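Local coordinates for peptide-binding protein (Photobacterium damsela subsp. piscicida, PDB 6SQX) that probably acts as a secreted NlpC/P60-type cysteine endopeptidase that cleaves the peptidoglycan of potentially competing bacteria, at residues V420-A432 against G451-W463. Sequence-based numbering, arbitrary orientation. Where two conformers were deposited one is given.
Sequences VKLVNGNNEQGRA and GLSNQDWALQSLW. With EDO (1,2-ethanediol), chain Q.
V423 and A458 form the hydrogen-bonded antiparallel pair that docks the short strand 457-459 on the hairpin 420-432: A458 N gives V423 O a bond of 2.8 Å, and V423 N returns one of 3.0 Å to A458 O. The Q460 chain, bent at chi2 (-60°), curls back so that NE2 also reaches A458 O, from the face opposite V423 N. Beyond the strand, Q460 N still reaches K421 O at 2.9 Å, nearly straight at 162°. At the hairpin end, D456 closes a Schellman motif after helix 449-453; its OD2 accepts from G425 N (3.0 Å), which sits above the carboxylate plane, and also receives O2 of a bound ethanediol. D456 O, though buried here, has no hydrogen-bond partner, only a CA-H...O contact from N424 CA at 3.2 Å. N424 OD1 accepts from N426 N, an Asx turn, and from E428 N, while its ND2 donates to E428 OE1. These bonds fix the amide; N424 CB lies over one face of the W457 six-membered ring, 3.8 Å from its centroid, a CH-pi contact. L422 CD1 lies on the opposite face. L422 and W457 also touch I24 of strand 23-25, the far edge of this small mixed sheet, in which 457-459 borders 419-424.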
ATOM      1  N   VAL A 420      -2.167 -10.634 -15.858  1.00 20.05           N
ATOM      2  CA  VAL A 420      -2.288  -9.823 -17.072  1.00 19.04           C
ATOM      3  C   VAL A 420      -3.562 -10.216 -17.798  1.00 18.93           C
ATOM      4  O   VAL A 420      -3.888 -11.413 -17.921  1.00 19.54           O
ATOM      5  CB  VAL A 420      -1.070 -10.017 -17.991  1.00 21.50           C
ATOM      6  CG1 VAL A 420      -1.155  -9.049 -19.201  1.00 23.01           C
ATOM      7  CG2 VAL A 420       0.213  -9.808 -17.178  1.00 23.38           C
ATOM      8  N   LYS A 421      -4.274  -9.223 -18.343  1.00 19.76           N
ATOM      9  CA  LYS A 421      -5.514  -9.515 -19.050  1.00 20.73           C
ATOM     10  C   LYS A 421      -5.264 -10.335 -20.329  1.00 20.37           C
ATOM     11  O   LYS A 421      -4.333 -10.068 -21.100  1.00 20.11           O
ATOM     12  CB  LYS A 421      -6.256  -8.210 -19.416  1.00 24.07           C
ATOM     13  CG  LYS A 421      -7.639  -8.424 -20.085  1.00 28.08           C
ATOM     14  CD  LYS A 421      -8.430  -7.120 -20.280  1.00 33.14           C
ATOM     15  CE  LYS A 421      -9.578  -7.332 -21.260  1.00 38.11           C
ATOM     16  NZ  LYS A 421     -10.591  -6.261 -21.104  1.00 41.07           N
ATOM     17  N   LEU A 422      -6.128 -11.314 -20.555  1.00 19.27           N
ATOM     18  CA  LEU A 422      -6.165 -12.090 -21.788  1.00 18.53           C
ATOM     19  C   LEU A 422      -7.551 -11.961 -22.396  1.00 18.58           C
ATOM     20  O   LEU A 422      -8.535 -11.748 -21.680  1.00 20.46           O
ATOM     21  CB  LEU A 422      -5.971 -13.589 -21.493  1.00 19.12           C
ATOM     22  CG  LEU A 422      -4.796 -13.988 -20.598  1.00 19.13           C
ATOM     23  CD1 LEU A 422      -4.814 -15.489 -20.282  1.00 18.73           C
ATOM     24  CD2 LEU A 422      -3.474 -13.539 -21.251  1.00 19.87           C
ATOM     25  N   VAL A 423      -7.642 -12.094 -23.720  1.00 19.49           N
ATOM     26  CA  VAL A 423      -8.948 -12.119 -24.390  1.00 21.23           C
ATOM     27  C   VAL A 423      -8.962 -13.277 -25.382  1.00 20.17           C
ATOM     28  O   VAL A 423      -7.986 -13.482 -26.108  1.00 22.66           O
ATOM     29  CB  VAL A 423      -9.269 -10.763 -25.086  1.00 23.85           C
ATOM     30  CG1 VAL A 423     -10.604 -10.794 -25.746  1.00 27.73           C
ATOM     31  CG2 VAL A 423      -9.278  -9.660 -24.063  1.00 25.57           C
ATOM     32  N   ASN A 424     -10.053 -14.043 -25.414  1.00 21.81           N
ATOM     33  CA  ASN A 424     -10.134 -15.133 -26.386  1.00 21.63           C
ATOM     34  C   ASN A 424     -10.878 -14.695 -27.651  1.00 22.75           C
ATOM     35  O   ASN A 424     -11.258 -13.531 -27.814  1.00 23.58           O
ATOM     36  CB  ASN A 424     -10.687 -16.423 -25.773  1.00 21.84           C
ATOM     37  CG  ASN A 424     -12.180 -16.351 -25.466  1.00 23.12           C
ATOM     38  OD1 ASN A 424     -12.871 -15.426 -25.888  1.00 24.00           O
ATOM     39  ND2 ASN A 424     -12.689 -17.351 -24.737  1.00 25.82           N
ATOM     40  N   GLY A 425     -11.096 -15.647 -28.563  1.00 23.70           N
ATOM     41  CA  GLY A 425     -11.702 -15.315 -29.844  1.00 23.16           C
ATOM     42  C   GLY A 425     -13.156 -14.904 -29.758  1.00 23.84           C
ATOM     43  O   GLY A 425     -13.672 -14.305 -30.713  1.00 23.09           O
ATOM     44  N   ASN A 426     -13.828 -15.202 -28.648  1.00 24.96           N
ATOM     45  CA  ASN A 426     -15.192 -14.757 -28.364  1.00 25.69           C
ATOM     46  C   ASN A 426     -15.238 -13.477 -27.554  1.00 26.91           C
ATOM     47  O   ASN A 426     -16.322 -13.095 -27.090  1.00 30.66           O
ATOM     48  CB  ASN A 426     -15.962 -15.831 -27.599  1.00 29.95           C
ATOM     49  CG  ASN A 426     -16.341 -17.000 -28.472  1.00 33.66           C
ATOM     50  OD1 ASN A 426     -16.744 -16.819 -29.628  1.00 35.65           O
ATOM     51  ND2 ASN A 426     -16.194 -18.215 -27.934  1.00 36.26           N
ATOM     52  N   ASN A 427     -14.110 -12.792 -27.413  1.00 27.37           N
ATOM     53  CA  ASN A 427     -13.996 -11.587 -26.589  1.00 29.71           C
ATOM     54  C   ASN A 427     -14.307 -11.847 -25.118  1.00 29.03           C
ATOM     55  O   ASN A 427     -14.656 -10.926 -24.380  1.00 31.53           O
ATOM     56  CB  ASN A 427     -14.824 -10.414 -27.133  1.00 36.35           C
ATOM     57  CG  ASN A 427     -14.146  -9.080 -26.912  1.00 43.50           C
ATOM     58  OD1 ASN A 427     -12.933  -8.956 -27.077  1.00 46.53           O
ATOM     59  ND2 ASN A 427     -14.925  -8.070 -26.530  1.00 46.41           N
ATOM     60  N   GLU A 428     -14.147 -13.082 -24.653  1.00 26.28           N
ATOM     61  CA  GLU A 428     -14.216 -13.378 -23.219  1.00 25.77           C
ATOM     62  C   GLU A 428     -12.859 -13.114 -22.561  1.00 23.27           C
ATOM     63  O   GLU A 428     -11.815 -13.301 -23.177  1.00 23.86           O
ATOM     64  CB  GLU A 428     -14.629 -14.837 -23.024  1.00 28.82           C
ATOM     65  CG  GLU A 428     -16.048 -15.108 -23.553  1.00 33.31           C
ATOM     66  CD  GLU A 428     -16.320 -16.577 -23.891  1.00 39.51           C
ATOM     67  OE1 GLU A 428     -15.390 -17.397 -23.858  1.00 40.45           O
ATOM     68  OE2 GLU A 428     -17.483 -16.915 -24.215  1.00 44.85           O
ATOM     69  N   GLN A 429     -12.885 -12.623 -21.320  0.57 24.19           N
ATOM     70  CA  GLN A 429     -11.645 -12.267 -20.634  0.57 23.22           C
ATOM     71  C   GLN A 429     -11.049 -13.443 -19.873  0.57 22.27           C
ATOM     72  O   GLN A 429     -11.753 -14.365 -19.437  0.57 23.10           O
ATOM     73  CB  GLN A 429     -11.837 -11.100 -19.659  0.57 23.73           C
ATOM     74  CG  GLN A 429     -12.552 -11.461 -18.368  0.57 26.03           C
ATOM     75  CD  GLN A 429     -12.566 -10.323 -17.345  0.57 29.54           C
ATOM     76  OE1 GLN A 429     -11.785  -9.371 -17.425  0.57 29.71           O
ATOM     77  NE2 GLN A 429     -13.459 -10.426 -16.381  0.57 32.28           N
ATOM     78  N   GLY A 430      -9.731 -13.380 -19.699  1.00 21.08           N
ATOM     79  CA  GLY A 430      -9.007 -14.331 -18.878  1.00 19.39           C
ATOM     80  C   GLY A 430      -7.891 -13.583 -18.183  1.00 18.02           C
ATOM     81  O   GLY A 430      -7.714 -12.372 -18.351  1.00 19.38           O
ATOM     82  N   ARG A 431      -7.137 -14.308 -17.360  1.00 18.48           N
ATOM     83  CA  ARG A 431      -5.972 -13.715 -16.704  1.00 19.83           C
ATOM     84  C   ARG A 431      -4.795 -14.663 -16.820  1.00 19.92           C
ATOM     85  O   ARG A 431      -4.938 -15.871 -16.594  1.00 19.97           O
ATOM     86  CB  ARG A 431      -6.193 -13.416 -15.197  1.00 20.45           C
ATOM     87  CG  ARG A 431      -7.265 -12.341 -14.943  1.00 21.11           C
ATOM     88  CD  ARG A 431      -6.767 -10.936 -15.351  1.00 21.99           C
ATOM     89  NE  ARG A 431      -7.745  -9.909 -14.999  1.00 22.55           N
ATOM     90  CZ  ARG A 431      -8.834  -9.637 -15.720  1.00 24.37           C
ATOM     91  NH1 ARG A 431      -9.090 -10.300 -16.845  1.00 26.14           N
ATOM     92  NH2 ARG A 431      -9.656  -8.659 -15.331  1.00 27.49           N
ATOM     93  N   ALA A 432      -3.630 -14.098 -17.109  1.00 18.69           N
ATOM     94  CA  ALA A 432      -2.354 -14.808 -16.957  1.00 19.07           C
ATOM     95  C   ALA A 432      -1.901 -14.472 -15.538  1.00 19.67           C
ATOM     96  O   ALA A 432      -1.437 -13.363 -15.270  1.00 20.39           O
ATOM     97  CB  ALA A 432      -1.335 -14.342 -17.995  1.00 19.44           C
ATOM     98  N   GLY A 451       2.879 -18.583 -27.187  1.00 20.44           N
ATOM     99  CA  GLY A 451       2.334 -19.822 -26.643  1.00 20.71           C
ATOM    100  C   GLY A 451       0.880 -19.684 -26.226  1.00 20.83           C
ATOM    101  O   GLY A 451       0.060 -20.574 -26.473  1.00 21.94           O
ATOM    102  N   LEU A 452       0.537 -18.553 -25.607  1.00 20.61           N
ATOM    103  CA  LEU A 452      -0.858 -18.309 -25.242  1.00 20.60           C
ATOM    104  C   LEU A 452      -1.751 -18.218 -26.478  1.00 20.99           C
ATOM    105  O   LEU A 452      -2.875 -18.734 -26.481  1.00 22.09           O
ATOM    106  CB  LEU A 452      -0.965 -17.030 -24.408  1.00 21.15           C
ATOM    107  CG  LEU A 452      -0.386 -17.191 -22.984  1.00 22.84           C
ATOM    108  CD1 LEU A 452      -0.188 -15.793 -22.345  1.00 21.56           C
ATOM    109  CD2 LEU A 452      -1.278 -18.066 -22.103  1.00 26.95           C
ATOM    110  N   SER A 453      -1.271 -17.533 -27.525  1.00 19.89           N
ATOM    111  CA  SER A 453      -2.077 -17.366 -28.729  0.51 20.57           C
ATOM    112  C   SER A 453      -2.400 -18.707 -29.370  1.00 22.43           C
ATOM    113  O   SER A 453      -3.460 -18.861 -29.993  1.00 23.99           O
ATOM    114  CB  SER A 453      -1.334 -16.478 -29.724  0.51 21.15           C
ATOM    115  OG  SER A 453      -2.095 -16.289 -30.902  0.51 21.94           O
ATOM    116  N   ASN A 454      -1.499 -19.692 -29.236  1.00 21.43           N
ATOM    117  CA  ASN A 454      -1.787 -21.008 -29.803  1.00 22.65           C
ATOM    118  C   ASN A 454      -2.945 -21.705 -29.101  1.00 23.68           C
ATOM    119  O   ASN A 454      -3.510 -22.656 -29.659  1.00 26.32           O
ATOM    120  CB  ASN A 454      -0.567 -21.919 -29.754  1.00 23.18           C
ATOM    121  CG  ASN A 454       0.573 -21.428 -30.622  1.00 27.73           C
ATOM    122  OD1 ASN A 454       0.360 -20.772 -31.651  1.00 30.93           O
ATOM    123  ND2 ASN A 454       1.802 -21.771 -30.229  1.00 29.00           N
ATOM    124  N   GLN A 455      -3.306 -21.267 -27.895  1.00 23.20           N
ATOM    125  CA  GLN A 455      -4.467 -21.802 -27.190  1.00 24.35           C
ATOM    126  C   GLN A 455      -5.635 -20.806 -27.210  1.00 24.00           C
ATOM    127  O   GLN A 455      -6.511 -20.862 -26.346  1.00 25.57           O
ATOM    128  CB  GLN A 455      -4.115 -22.176 -25.742  1.00 27.06           C
ATOM    129  CG  GLN A 455      -2.831 -22.975 -25.554  1.00 31.54           C
ATOM    130  CD  GLN A 455      -2.887 -24.337 -26.161  1.00 35.20           C
ATOM    131  OE1 GLN A 455      -3.946 -24.968 -26.228  1.00 34.68           O
ATOM    132  NE2 GLN A 455      -1.717 -24.813 -26.630  1.00 39.48           N
ATOM    133  N   ASP A 456      -5.632 -19.871 -28.168  1.00 24.28           N
ATOM    134  CA  ASP A 456      -6.714 -18.909 -28.399  1.00 25.64           C
ATOM    135  C   ASP A 456      -6.808 -17.830 -27.333  1.00 24.25           C
ATOM    136  O   ASP A 456      -7.871 -17.261 -27.140  1.00 27.01           O
ATOM    137  CB  ASP A 456      -8.094 -19.565 -28.620  1.00 28.73           C
ATOM    138  CG  ASP A 456      -9.148 -18.567 -29.162  1.00 33.01           C
ATOM    139  OD1 ASP A 456      -8.836 -17.847 -30.136  1.00 36.48           O
ATOM    140  OD2 ASP A 456     -10.278 -18.495 -28.612  1.00 32.62           O
ATOM    141  N   TRP A 457      -5.720 -17.520 -26.636  1.00 21.56           N
ATOM    142  CA  TRP A 457      -5.707 -16.425 -25.675  1.00 21.29           C
ATOM    143  C   TRP A 457      -4.748 -15.352 -26.152  1.00 22.49           C
ATOM    144  O   TRP A 457      -3.568 -15.629 -26.350  1.00 22.06           O
ATOM    145  CB  TRP A 457      -5.267 -16.943 -24.313  1.00 22.09           C
ATOM    146  CG  TRP A 457      -6.347 -17.699 -23.629  1.00 22.44           C
ATOM    147  CD1 TRP A 457      -6.388 -19.050 -23.399  1.00 25.87           C
ATOM    148  CD2 TRP A 457      -7.570 -17.167 -23.089  1.00 21.54           C
ATOM    149  NE1 TRP A 457      -7.562 -19.388 -22.756  1.00 28.25           N
ATOM    150  CE2 TRP A 457      -8.305 -18.251 -22.560  1.00 25.03           C
ATOM    151  CE3 TRP A 457      -8.139 -15.880 -23.046  1.00 20.15           C
ATOM    152  CZ2 TRP A 457      -9.542 -18.090 -21.925  1.00 24.49           C
ATOM    153  CZ3 TRP A 457      -9.380 -15.720 -22.440  1.00 21.13           C
ATOM    154  CH2 TRP A 457     -10.067 -16.819 -21.874  1.00 23.03           C
ATOM    155  N   ALA A 458      -5.248 -14.121 -26.300  1.00 21.69           N
ATOM    156  CA  ALA A 458      -4.439 -12.982 -26.720  1.00 21.62           C
ATOM    157  C   ALA A 458      -4.054 -12.195 -25.474  1.00 19.77           C
ATOM    158  O   ALA A 458      -4.915 -11.597 -24.815  1.00 20.67           O
ATOM    159  CB  ALA A 458      -5.245 -12.068 -27.648  1.00 21.97           C
ATOM    160  N   LEU A 459      -2.772 -12.182 -25.145  1.00 20.50           N
ATOM    161  CA  LEU A 459      -2.286 -11.400 -24.008  1.00 20.76           C
ATOM    162  C   LEU A 459      -2.281  -9.913 -24.347  1.00 21.21           C
ATOM    163  O   LEU A 459      -1.802  -9.504 -25.415  1.00 24.32           O
ATOM    164  CB  LEU A 459      -0.877 -11.884 -23.624  1.00 22.08           C
ATOM    165  CG  LEU A 459      -0.280 -11.217 -22.365  1.00 23.84           C
ATOM    166  CD1 LEU A 459       0.366 -12.260 -21.420  1.00 26.48           C
ATOM    167  CD2 LEU A 459       0.756 -10.213 -22.742  1.00 26.20           C
ATOM    168  N   GLN A 460      -2.808  -9.105 -23.430  1.00 21.06           N
ATOM    169  CA  GLN A 460      -2.918  -7.658 -23.626  1.00 21.53           C
ATOM    170  C   GLN A 460      -1.684  -7.049 -22.977  1.00 22.05           C
ATOM    171  O   GLN A 460      -1.612  -6.944 -21.741  1.00 22.62           O
ATOM    172  CB  GLN A 460      -4.211  -7.170 -22.978  1.00 22.88           C
ATOM    173  CG  GLN A 460      -5.439  -7.879 -23.507  1.00 25.97           C
ATOM    174  CD  GLN A 460      -5.581  -7.676 -25.001  1.00 27.78           C
ATOM    175  OE1 GLN A 460      -5.706  -6.536 -25.479  1.00 31.35           O
ATOM    176  NE2 GLN A 460      -5.578  -8.780 -25.761  1.00 28.35           N
ATOM    177  N   SER A 461      -0.681  -6.703 -23.796  1.00 22.33           N
ATOM    178  CA  SER A 461       0.605  -6.264 -23.259  1.00 21.87           C
ATOM    179  C   SER A 461       0.481  -4.957 -22.478  1.00 19.61           C
ATOM    180  O   SER A 461      -0.222  -4.026 -22.890  1.00 21.03           O
ATOM    181  CB  SER A 461       1.630  -6.075 -24.373  1.00 23.37           C
ATOM    182  OG  SER A 461       2.840  -5.566 -23.824  1.00 24.26           O
ATOM    183  N   LEU A 462       1.162  -4.878 -21.329  1.00 21.18           N
ATOM    184  CA  LEU A 462       1.167  -3.617 -20.587  0.52 20.68           C
ATOM    185  C   LEU A 462       1.743  -2.478 -21.417  1.00 21.53           C
ATOM    186  O   LEU A 462       1.398  -1.310 -21.187  1.00 22.63           O
ATOM    187  CB  LEU A 462       1.950  -3.752 -19.280  0.52 19.87           C
ATOM    188  CG  LEU A 462       1.185  -4.346 -18.105  0.52 20.92           C
ATOM    189  CD1 LEU A 462       0.824  -5.806 -18.338  0.52 20.59           C
ATOM    190  CD2 LEU A 462       1.987  -4.178 -16.809  0.52 20.45           C
ATOM    191  N   TRP A 463       2.623  -2.784 -22.380  1.00 23.05           N
ATOM    192  CA  TRP A 463       3.152  -1.730 -23.254  1.00 23.34           C
ATOM    193  C   TRP A 463       2.075  -1.098 -24.114  1.00 24.19           C
ATOM    194  O   TRP A 463       2.305  -0.003 -24.649  1.00 24.77           O
ATOM    195  CB  TRP A 463       4.222  -2.287 -24.202  1.00 23.39           C
ATOM    196  CG  TRP A 463       5.525  -2.621 -23.535  1.00 23.64           C
ATOM    197  CD1 TRP A 463       6.027  -3.882 -23.269  1.00 23.95           C
ATOM    198  CD2 TRP A 463       6.499  -1.690 -23.043  1.00 23.67           C
ATOM    199  NE1 TRP A 463       7.243  -3.766 -22.657  1.00 23.67           N
ATOM    200  CE2 TRP A 463       7.559  -2.441 -22.497  1.00 24.26           C
ATOM    201  CE3 TRP A 463       6.565  -0.287 -22.998  1.00 24.59           C
ATOM    202  CZ2 TRP A 463       8.695  -1.844 -21.941  1.00 24.77           C
ATOM    203  CZ3 TRP A 463       7.690   0.308 -22.461  1.00 24.89           C
ATOM    204  CH2 TRP A 463       8.753  -0.470 -21.940  1.00 24.11           C
TER
HETATM  205  C1  EDO Q 515     -10.309 -20.706 -24.442  1.00 55.39           C
HETATM  206  O1  EDO Q 515     -11.523 -20.164 -23.913  1.00 59.86           O
HETATM  207  C2  EDO Q 515      -9.948 -19.947 -25.708  1.00 54.36           C
HETATM  208  O2  EDO Q 515     -10.984 -20.108 -26.690  1.00 48.43           O